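Local coordinates for small ribosomal subunit protein bS6 (Thermotoga maritima, PDB 1VMB), which probably binds 16S ribosomal RNA together with bS18, as a structural component of the small ribosomal subunit, at residues A[22-27]-A[78-83]; A[69-74]-A[102-107]. All blocks are in the same frame, centred on the assembly; numbering follows the deposited sequence. Where two conformers were deposited one is given.

The two contacts join different parts of one sheet. Contact 1 pairs strands 19-27 and 73-85, the two inner members of the four-stranded antiparallel sheet, close to the centre of the chain. Contact 2 lies at the surface, its centre about 13 Å from that of contact 1, where the turn leading into strand 73-85 meets the start of edge strand 103-110. Along the chain the segments alternate: 22-27, 69-74, 78-83, 102-107. Strand 19-27 ties the two together, hydrogen-bonding to segment 78-83 along one edge and to 103-110 along the other, through Met24 with Gln107 and Ile26 with Arg105, so the turn and the edge strand are held to the same sheet whose centre contact 1 forms.

Contact 1. Residues A[22-27]-A[78-83]; sequences ESMFII and YTVIYF
Phe25 has CG between its backbone N and carbonyl carbon (chi1 57°), and its ring lies alongside Thr79 on the same side of the sheet. Thr79 CB sits over one face of that ring, toward the rim, 3.6 Å from Phe25 CZ, in a CH-pi contact. Ile81 CD1 reaches the ring edge instead, 3.7 Å from Phe25 CE1. In Ile26, chi1 of -56° sets CG1 anti to the carbonyl carbon and an extended chi2 (175°) takes CD1 over a face of Tyr78, 3.5 Å from Tyr78 CZ. The same ring meets Met24: in one of the two Met24 conformers SD lies at the ring edge, a Met-aromatic contact that holds for that conformer alone, and CE comes within 3.6 Å of Tyr78 CE2.

Between these two layers of side chains the strands run antiparallel, the two inner strands of a ferredoxin-like fold. Four backbone bonds join Ser23 to Ile81 and Phe25 to Thr79, the Ser23 N to Ile81 O bond being 2.9 Å long. Phe25, Thr79 and Ile81 face the helical side, where Val40 and Val43 of helix 33-51 pack on Thr79 and Ile81. Ser23 is there too, its OG hydrogen-bonded to Tyr97 and Thr108.

Two waters bridge the strands. One donates to Phe25 O and accepts from Thr79 OG1 at 2.8 Å. On the opposite face, in one of the two Glu22 conformers, OE1 accepts from a second water and forms a salt bridge with Arg111; this water lies 2.6 Å from Tyr82 OH, which also bonds to Glu59.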
ATOM      1  N   GLU A  22      -4.360  -3.677  -4.658  1.00 21.03           N
ATOM      2  CA  GLU A  22      -4.236  -2.443  -3.866  1.00 22.39           C
ATOM      3  C   GLU A  22      -3.578  -2.778  -2.562  1.00 23.38           C
ATOM      4  O   GLU A  22      -3.830  -3.823  -1.968  1.00 22.73           O
ATOM      5  CB  GLU A  22      -5.568  -1.728  -3.673  0.50 22.08           C
ATOM      6  CG  GLU A  22      -6.506  -2.475  -2.780  0.50 19.96           C
ATOM      7  CD  GLU A  22      -7.755  -1.719  -2.430  0.50 20.80           C
ATOM      8  OE1 GLU A  22      -8.302  -0.929  -3.251  0.50 19.25           O
ATOM      9  OE2 GLU A  22      -8.184  -1.931  -1.288  0.50 19.04           O
ATOM     10  N   SER A  23      -2.741  -1.854  -2.096  1.00 22.44           N
ATOM     11  CA  SER A  23      -2.208  -1.944  -0.737  1.00 23.61           C
ATOM     12  C   SER A  23      -2.302  -0.609  -0.088  1.00 23.97           C
ATOM     13  O   SER A  23      -1.737   0.375  -0.595  1.00 25.03           O
ATOM     14  CB  SER A  23      -0.735  -2.411  -0.724  1.00 23.46           C
ATOM     15  OG  SER A  23      -0.338  -2.755   0.599  1.00 24.45           O
ATOM     16  N   MET A  24      -3.046  -0.554   1.023  1.00 23.89           N
ATOM     17  CA  MET A  24      -3.249   0.678   1.789  1.00 23.85           C
ATOM     18  C   MET A  24      -2.426   0.509   3.029  1.00 23.83           C
ATOM     19  O   MET A  24      -2.512  -0.545   3.704  1.00 24.02           O
ATOM     20  CB  MET A  24      -4.722   0.895   2.170  0.50 23.92           C
ATOM     21  CG  MET A  24      -4.981   2.217   2.915  0.50 23.18           C
ATOM     22  SD  MET A  24      -6.639   2.357   3.600  0.50 24.45           S
ATOM     23  CE  MET A  24      -6.254   1.822   5.250  0.50 25.83           C
ATOM     24  N   PHE A  25      -1.640   1.526   3.364  1.00 23.54           N
ATOM     25  CA  PHE A  25      -0.882   1.499   4.602  1.00 23.05           C
ATOM     26  C   PHE A  25      -0.986   2.846   5.335  1.00 22.86           C
ATOM     27  O   PHE A  25      -1.092   3.884   4.668  1.00 23.83           O
ATOM     28  CB  PHE A  25       0.569   1.099   4.367  1.00 23.41           C
ATOM     29  CG  PHE A  25       1.322   1.985   3.389  1.00 23.46           C
ATOM     30  CD1 PHE A  25       1.222   1.822   1.997  1.00 22.88           C
ATOM     31  CD2 PHE A  25       2.169   2.961   3.847  1.00 24.96           C
ATOM     32  CE1 PHE A  25       1.908   2.624   1.170  1.00 23.11           C
ATOM     33  CE2 PHE A  25       2.857   3.781   2.994  1.00 25.51           C
ATOM     34  CZ  PHE A  25       2.736   3.611   1.641  1.00 24.64           C
ATOM     35  N   ILE A  26      -0.954   2.825   6.679  1.00 23.10           N
ATOM     36  CA  ILE A  26      -1.164   4.027   7.484  1.00 24.01           C
ATOM     37  C   ILE A  26       0.072   4.217   8.368  1.00 23.50           C
ATOM     38  O   ILE A  26       0.440   3.325   9.092  1.00 22.30           O
ATOM     39  CB  ILE A  26      -2.434   3.857   8.374  1.00 24.65           C
ATOM     40  CG1 ILE A  26      -3.643   3.541   7.492  1.00 24.65           C
ATOM     41  CG2 ILE A  26      -2.686   5.048   9.240  1.00 26.78           C
ATOM     42  CD1 ILE A  26      -4.907   3.227   8.222  1.00 26.13           C
ATOM     43  N   ILE A  27       0.685   5.383   8.295  1.00 22.14           N
ATOM     44  CA  ILE A  27       1.852   5.731   9.054  1.00 22.77           C
ATOM     45  C   ILE A  27       1.412   6.520  10.279  1.00 21.96           C
ATOM     46  O   ILE A  27       0.503   7.422  10.243  1.00 21.57           O
ATOM     47  CB  ILE A  27       2.867   6.535   8.174  1.00 21.18           C
ATOM     48  CG1 ILE A  27       3.262   5.756   6.884  1.00 23.08           C
ATOM     49  CG2 ILE A  27       4.063   6.920   9.014  1.00 21.54           C
ATOM     50  CD1 ILE A  27       4.041   6.586   5.850  1.00 25.23           C
ATOM     51  N   TYR A  78      -2.559   8.197   5.544  1.00 20.83           N
ATOM     52  CA  TYR A  78      -2.975   7.121   4.595  1.00 20.65           C
ATOM     53  C   TYR A  78      -2.323   7.266   3.229  1.00 22.06           C
ATOM     54  O   TYR A  78      -2.339   8.388   2.623  1.00 22.12           O
ATOM     55  CB  TYR A  78      -4.487   7.168   4.383  1.00 21.31           C
ATOM     56  CG  TYR A  78      -5.405   6.611   5.481  1.00 20.73           C
ATOM     57  CD1 TYR A  78      -5.474   7.206   6.727  1.00 21.45           C
ATOM     58  CD2 TYR A  78      -6.295   5.584   5.225  1.00 21.63           C
ATOM     59  CE1 TYR A  78      -6.375   6.793   7.659  1.00 20.53           C
ATOM     60  CE2 TYR A  78      -7.229   5.144   6.177  1.00 20.03           C
ATOM     61  CZ  TYR A  78      -7.238   5.720   7.407  1.00 20.72           C
ATOM     62  OH  TYR A  78      -8.168   5.387   8.380  1.00 22.46           O
ATOM     63  N   THR A  79      -1.908   6.113   2.698  1.00 22.92           N
ATOM     64  CA  THR A  79      -1.480   6.001   1.332  1.00 22.59           C
ATOM     65  C   THR A  79      -2.071   4.730   0.765  1.00 23.38           C
ATOM     66  O   THR A  79      -2.122   3.748   1.478  1.00 22.36           O
ATOM     67  CB  THR A  79       0.026   5.905   1.249  1.00 22.86           C
ATOM     68  OG1 THR A  79       0.637   7.021   1.886  1.00 21.98           O
ATOM     69  CG2 THR A  79       0.457   5.966  -0.147  1.00 20.41           C
ATOM     70  N   VAL A  80      -2.516   4.765  -0.506  1.00 22.50           N
ATOM     71  CA  VAL A  80      -2.886   3.514  -1.213  1.00 22.42           C
ATOM     72  C   VAL A  80      -2.041   3.411  -2.468  1.00 23.02           C
ATOM     73  O   VAL A  80      -1.889   4.435  -3.182  1.00 22.55           O
ATOM     74  CB  VAL A  80      -4.323   3.478  -1.604  1.00 23.83           C
ATOM     75  CG1 VAL A  80      -4.682   2.074  -2.118  1.00 25.15           C
ATOM     76  CG2 VAL A  80      -5.246   3.832  -0.433  1.00 28.77           C
ATOM     77  N   ILE A  81      -1.505   2.233  -2.769  1.00 23.48           N
ATOM     78  CA  ILE A  81      -0.702   2.031  -3.965  1.00 22.37           C
ATOM     79  C   ILE A  81      -1.403   0.953  -4.759  1.00 23.69           C
ATOM     80  O   ILE A  81      -1.708  -0.076  -4.158  1.00 22.18           O
ATOM     81  CB  ILE A  81       0.737   1.590  -3.636  1.00 22.93           C
ATOM     82  CG1 ILE A  81       1.459   2.710  -2.903  1.00 23.13           C
ATOM     83  CG2 ILE A  81       1.480   1.247  -4.891  1.00 25.47           C
ATOM     84  CD1 ILE A  81       2.834   2.298  -2.365  1.00 25.10           C
ATOM     85  N   TYR A  82      -1.653   1.215  -6.034  1.00 23.17           N
ATOM     86  CA  TYR A  82      -2.233   0.267  -6.957  1.00 23.72           C
ATOM     87  C   TYR A  82      -1.132  -0.258  -7.823  1.00 22.96           C
ATOM     88  O   TYR A  82      -0.382   0.536  -8.409  1.00 21.92           O
ATOM     89  CB  TYR A  82      -3.293   0.927  -7.815  1.00 25.11           C
ATOM     90  CG  TYR A  82      -4.434   1.477  -6.968  1.00 24.81           C
ATOM     91  CD1 TYR A  82      -5.518   0.692  -6.628  1.00 31.04           C
ATOM     92  CD2 TYR A  82      -4.366   2.751  -6.458  1.00 29.31           C
ATOM     93  CE1 TYR A  82      -6.584   1.215  -5.810  1.00 29.02           C
ATOM     94  CE2 TYR A  82      -5.416   3.300  -5.666  1.00 29.04           C
ATOM     95  CZ  TYR A  82      -6.507   2.520  -5.343  1.00 30.65           C
ATOM     96  OH  TYR A  82      -7.525   3.071  -4.542  1.00 32.03           O
ATOM     97  N   PHE A  83      -1.012  -1.579  -7.884  1.00 23.44           N
ATOM     98  CA  PHE A  83       0.068  -2.189  -8.667  1.00 22.49           C
ATOM     99  C   PHE A  83      -0.350  -3.509  -9.315  1.00 23.22           C
ATOM    100  O   PHE A  83      -1.360  -4.103  -8.973  1.00 22.10           O
ATOM    101  CB  PHE A  83       1.334  -2.394  -7.819  1.00 23.41           C
ATOM    102  CG  PHE A  83       1.177  -3.387  -6.698  1.00 23.31           C
ATOM    103  CD1 PHE A  83       0.685  -2.978  -5.486  1.00 25.40           C
ATOM    104  CD2 PHE A  83       1.598  -4.712  -6.830  1.00 24.65           C
ATOM    105  CE1 PHE A  83       0.590  -3.858  -4.415  1.00 23.82           C
ATOM    106  CE2 PHE A  83       1.481  -5.604  -5.739  1.00 23.56           C
ATOM    107  CZ  PHE A  83       0.963  -5.177  -4.561  1.00 25.19           C
TER
HETATM  108  O   HOH W   1      -8.642   1.759  -2.538  1.00 28.16           O
HETATM  109  O   HOH W   2       0.910   6.095   4.494  1.00 18.37           O

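Contact 2. Residues A[69-74]-A[102-107]; sequences EIKKFN and EIIRWQ
Ile104 is the hub of this contact, its side chain meeting Ile70, Lys71 and Phe73 of a tight hairpin turn. The turn is of type I', with Lys71 and Lys72 at its two central positions, both with positive phi. It links the strands on the way from strand 54-66 to strand 73-85 and packs against the start of strand 103-110, an edge strand of the ferredoxin-like sheet.

Backbone hydrogen bonds hold the turn itself together. Ile70 N donates to Phe73 O at 2.9 Å, and Phe73 N returns a bond to Ile70 O at 2.8 Å. None passes between the two segments; Ile104 and Arg105 bond instead to the backbone of Ile26 in strand 19-27.

Apolar packing does the joining. Ile104 CG1 occupies the position between the backbone N and the carbonyl carbon (chi1 58°), with CD1 extended anti to CA (chi2 168°). Ile104 CD1 touches two partners, 4.0 Å from Ile70 CG2 and 3.9 Å from Phe73 CD2, approaching the aromatic ring obliquely. Ile104 CG2 is near the same ring at CE2. Lys71 runs counter to Ile104, its CG 3.8 Å from Ile104 CB, and its chain then turns off at chi2. An alanine at Ile104 would probably leave Ile70 CG2 and the Phe73 ring without the methyl they share, opening a gap beside the turn. Phe73 also rests on Ala28, Pro29 and Asn30.

One polar side-chain pairing lies within segment 102-107. Ile70 CG2 approaches Arg105 CB, but the guanidinium is directed elsewhere: Arg105 offers NE and NH2, each 3.0 Å away, to the single acceptor Gln107 OE1, which lies in the guanidinium plane.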
ATOM      1  N   GLU A  69      -9.219   4.121  18.396  1.00 23.17           N
ATOM      2  CA  GLU A  69      -7.745   4.106  18.337  1.00 24.39           C
ATOM      3  C   GLU A  69      -7.169   2.856  17.663  1.00 24.61           C
ATOM      4  O   GLU A  69      -7.741   1.764  17.743  1.00 24.50           O
ATOM      5  CB  GLU A  69      -7.112   4.277  19.730  1.00 24.72           C
ATOM      6  CG  GLU A  69      -7.854   5.247  20.634  1.00 28.75           C
ATOM      7  CD  GLU A  69      -7.033   5.811  21.804  1.00 31.30           C
ATOM      8  OE1 GLU A  69      -6.035   5.173  22.247  1.00 38.81           O
ATOM      9  OE2 GLU A  69      -7.417   6.902  22.301  1.00 36.48           O
ATOM     10  N   ILE A  70      -6.058   3.070  16.965  1.00 24.35           N
ATOM     11  CA  ILE A  70      -5.213   2.062  16.376  1.00 25.63           C
ATOM     12  C   ILE A  70      -3.820   2.313  16.980  1.00 25.84           C
ATOM     13  O   ILE A  70      -3.267   3.393  16.770  1.00 25.97           O
ATOM     14  CB  ILE A  70      -5.117   2.255  14.862  1.00 25.86           C
ATOM     15  CG1 ILE A  70      -6.476   2.052  14.182  1.00 26.45           C
ATOM     16  CG2 ILE A  70      -4.099   1.312  14.250  1.00 26.87           C
ATOM     17  CD1 ILE A  70      -6.965   0.691  14.208  1.00 26.05           C
ATOM     18  N   LYS A  71      -3.291   1.335  17.723  1.00 26.08           N
ATOM     19  CA  LYS A  71      -1.939   1.406  18.312  1.00 27.85           C
ATOM     20  C   LYS A  71      -1.864   2.653  19.151  1.00 27.13           C
ATOM     21  O   LYS A  71      -0.848   3.386  19.191  1.00 28.71           O
ATOM     22  CB  LYS A  71      -0.852   1.422  17.233  1.00 28.03           C
ATOM     23  CG  LYS A  71      -0.741   0.162  16.386  1.00 32.74           C
ATOM     24  CD  LYS A  71      -0.214  -0.960  17.200  1.00 35.54           C
ATOM     25  CE  LYS A  71       0.046  -2.199  16.388  1.00 39.97           C
ATOM     26  NZ  LYS A  71       0.636  -3.222  17.347  1.00 42.73           N
ATOM     27  N   LYS A  72      -2.964   2.930  19.835  1.00 26.36           N
ATOM     28  CA  LYS A  72      -3.033   4.096  20.690  1.00 26.21           C
ATOM     29  C   LYS A  72      -3.002   5.473  19.970  1.00 25.33           C
ATOM     30  O   LYS A  72      -2.924   6.498  20.654  1.00 26.44           O
ATOM     31  CB  LYS A  72      -1.948   4.012  21.787  1.00 27.15           C
ATOM     32  CG  LYS A  72      -1.938   2.650  22.532  1.00 28.66           C
ATOM     33  CD  LYS A  72      -0.709   2.527  23.460  1.00 29.28           C
ATOM     34  CE  LYS A  72      -0.845   1.308  24.409  1.00 30.02           C
ATOM     35  N   PHE A  73      -3.075   5.497  18.635  1.00 24.18           N
ATOM     36  CA  PHE A  73      -3.253   6.749  17.865  1.00 23.76           C
ATOM     37  C   PHE A  73      -4.710   6.927  17.433  1.00 23.55           C
ATOM     38  O   PHE A  73      -5.435   5.933  17.203  1.00 23.60           O
ATOM     39  CB  PHE A  73      -2.357   6.775  16.631  1.00 22.67           C
ATOM     40  CG  PHE A  73      -0.889   6.653  16.967  1.00 22.71           C
ATOM     41  CD1 PHE A  73      -0.220   7.717  17.549  1.00 25.41           C
ATOM     42  CD2 PHE A  73      -0.199   5.453  16.729  1.00 22.13           C
ATOM     43  CE1 PHE A  73       1.121   7.630  17.871  1.00 22.18           C
ATOM     44  CE2 PHE A  73       1.164   5.363  17.030  1.00 25.12           C
ATOM     45  CZ  PHE A  73       1.812   6.449  17.613  1.00 24.91           C
ATOM     46  N   ASN A  74      -5.105   8.177  17.259  1.00 22.64           N
ATOM     47  CA  ASN A  74      -6.467   8.511  16.857  1.00 23.17           C
ATOM     48  C   ASN A  74      -6.562   8.952  15.382  1.00 21.96           C
ATOM     49  O   ASN A  74      -7.653   9.192  14.877  1.00 22.92           O
ATOM     50  CB  ASN A  74      -6.961   9.629  17.749  1.00 23.34           C
ATOM     51  CG  ASN A  74      -6.971   9.228  19.220  1.00 26.96           C
ATOM     52  OD1 ASN A  74      -7.585   8.218  19.593  1.00 31.49           O
ATOM     53  ND2 ASN A  74      -6.313  10.008  20.046  1.00 32.40           N
ATOM     54  N   GLU A 102       6.492   1.922  12.344  1.00 23.10           N
ATOM     55  CA  GLU A 102       5.958   3.206  11.976  1.00 23.98           C
ATOM     56  C   GLU A 102       4.692   3.066  11.128  1.00 24.25           C
ATOM     57  O   GLU A 102       3.899   4.007  11.066  1.00 24.90           O
ATOM     58  CB  GLU A 102       7.008   3.967  11.194  1.00 23.30           C
ATOM     59  CG  GLU A 102       8.220   4.343  12.031  1.00 26.64           C
ATOM     60  CD  GLU A 102       9.301   3.265  12.125  1.00 29.56           C
ATOM     61  OE1 GLU A 102       9.218   2.168  11.511  1.00 26.34           O
ATOM     62  OE2 GLU A 102      10.282   3.536  12.858  1.00 35.47           O
ATOM     63  N   ILE A 103       4.566   1.959  10.409  1.00 23.30           N
ATOM     64  CA  ILE A 103       3.323   1.637   9.712  1.00 23.05           C
ATOM     65  C   ILE A 103       2.450   0.880  10.747  1.00 23.32           C
ATOM     66  O   ILE A 103       2.729  -0.305  11.098  1.00 25.58           O
ATOM     67  CB  ILE A 103       3.583   0.809   8.426  1.00 23.53           C
ATOM     68  CG1 ILE A 103       4.298   1.718   7.400  1.00 24.02           C
ATOM     69  CG2 ILE A 103       2.286   0.213   7.912  1.00 23.86           C
ATOM     70  CD1 ILE A 103       4.827   1.032   6.174  1.00 25.09           C
ATOM     71  N   ILE A 104       1.354   1.523  11.204  1.00 22.53           N
ATOM     72  CA  ILE A 104       0.481   1.003  12.250  1.00 21.81           C
ATOM     73  C   ILE A 104      -0.701   0.147  11.755  1.00 22.93           C
ATOM     74  O   ILE A 104      -1.313  -0.597  12.518  1.00 24.15           O
ATOM     75  CB  ILE A 104      -0.014   2.145  13.194  1.00 23.12           C
ATOM     76  CG1 ILE A 104      -0.762   3.236  12.419  1.00 24.17           C
ATOM     77  CG2 ILE A 104       1.197   2.723  13.956  1.00 22.73           C
ATOM     78  CD1 ILE A 104      -1.475   4.188  13.222  1.00 23.95           C
ATOM     79  N   ARG A 105      -0.980   0.246  10.473  1.00 22.24           N
ATOM     80  CA  ARG A 105      -1.991  -0.611   9.876  1.00 23.83           C
ATOM     81  C   ARG A 105      -1.723  -0.744   8.393  1.00 23.95           C
ATOM     82  O   ARG A 105      -1.314   0.233   7.747  1.00 23.33           O
ATOM     83  CB  ARG A 105      -3.404  -0.098  10.150  1.00 25.44           C
ATOM     84  CG  ARG A 105      -4.408  -0.817   9.219  1.00 29.45           C
ATOM     85  CD  ARG A 105      -5.668  -1.244   9.745  1.00 32.16           C
ATOM     86  NE  ARG A 105      -6.243  -2.174   8.735  1.00 30.45           N
ATOM     87  CZ  ARG A 105      -6.422  -3.461   8.941  1.00 31.17           C
ATOM     88  NH1 ARG A 105      -6.041  -4.008  10.093  1.00 28.45           N
ATOM     89  NH2 ARG A 105      -6.964  -4.197   7.976  1.00 33.70           N
ATOM     90  N   TRP A 106      -1.977  -1.940   7.824  1.00 24.30           N
ATOM     91  CA  TRP A 106      -1.948  -2.051   6.360  1.00 23.35           C
ATOM     92  C   TRP A 106      -2.967  -3.099   5.939  1.00 24.43           C
ATOM     93  O   TRP A 106      -3.429  -3.930   6.741  1.00 25.14           O
ATOM     94  CB  TRP A 106      -0.575  -2.493   5.823  1.00 23.89           C
ATOM     95  CG  TRP A 106      -0.185  -3.883   6.146  1.00 22.98           C
ATOM     96  CD1 TRP A 106      -0.384  -5.021   5.387  1.00 23.82           C
ATOM     97  CD2 TRP A 106       0.447  -4.328   7.353  1.00 24.65           C
ATOM     98  NE1 TRP A 106       0.113  -6.116   6.059  1.00 27.30           N
ATOM     99  CE2 TRP A 106       0.701  -5.698   7.227  1.00 23.74           C
ATOM    100  CE3 TRP A 106       0.983  -3.651   8.468  1.00 24.37           C
ATOM    101  CZ2 TRP A 106       1.344  -6.421   8.232  1.00 24.25           C
ATOM    102  CZ3 TRP A 106       1.578  -4.369   9.448  1.00 25.97           C
ATOM    103  CH2 TRP A 106       1.780  -5.729   9.319  1.00 25.46           C
ATOM    104  N   GLN A 107      -3.256  -3.085   4.665  1.00 23.49           N
ATOM    105  CA  GLN A 107      -4.105  -4.125   4.104  1.00 24.78           C
ATOM    106  C   GLN A 107      -3.824  -4.220   2.621  1.00 23.40           C
ATOM    107  O   GLN A 107      -3.724  -3.210   1.938  1.00 24.13           O
ATOM    108  CB  GLN A 107      -5.547  -3.782   4.398  1.00 26.18           C
ATOM    109  CG  GLN A 107      -5.865  -2.390   4.027  1.00 25.85           C
ATOM    110  CD  GLN A 107      -7.093  -1.889   4.666  1.00 30.54           C
ATOM    111  OE1 GLN A 107      -7.226  -2.022   5.871  1.00 29.23           O
ATOM    112  NE2 GLN A 107      -7.972  -1.242   3.878  1.00 29.28           N
TER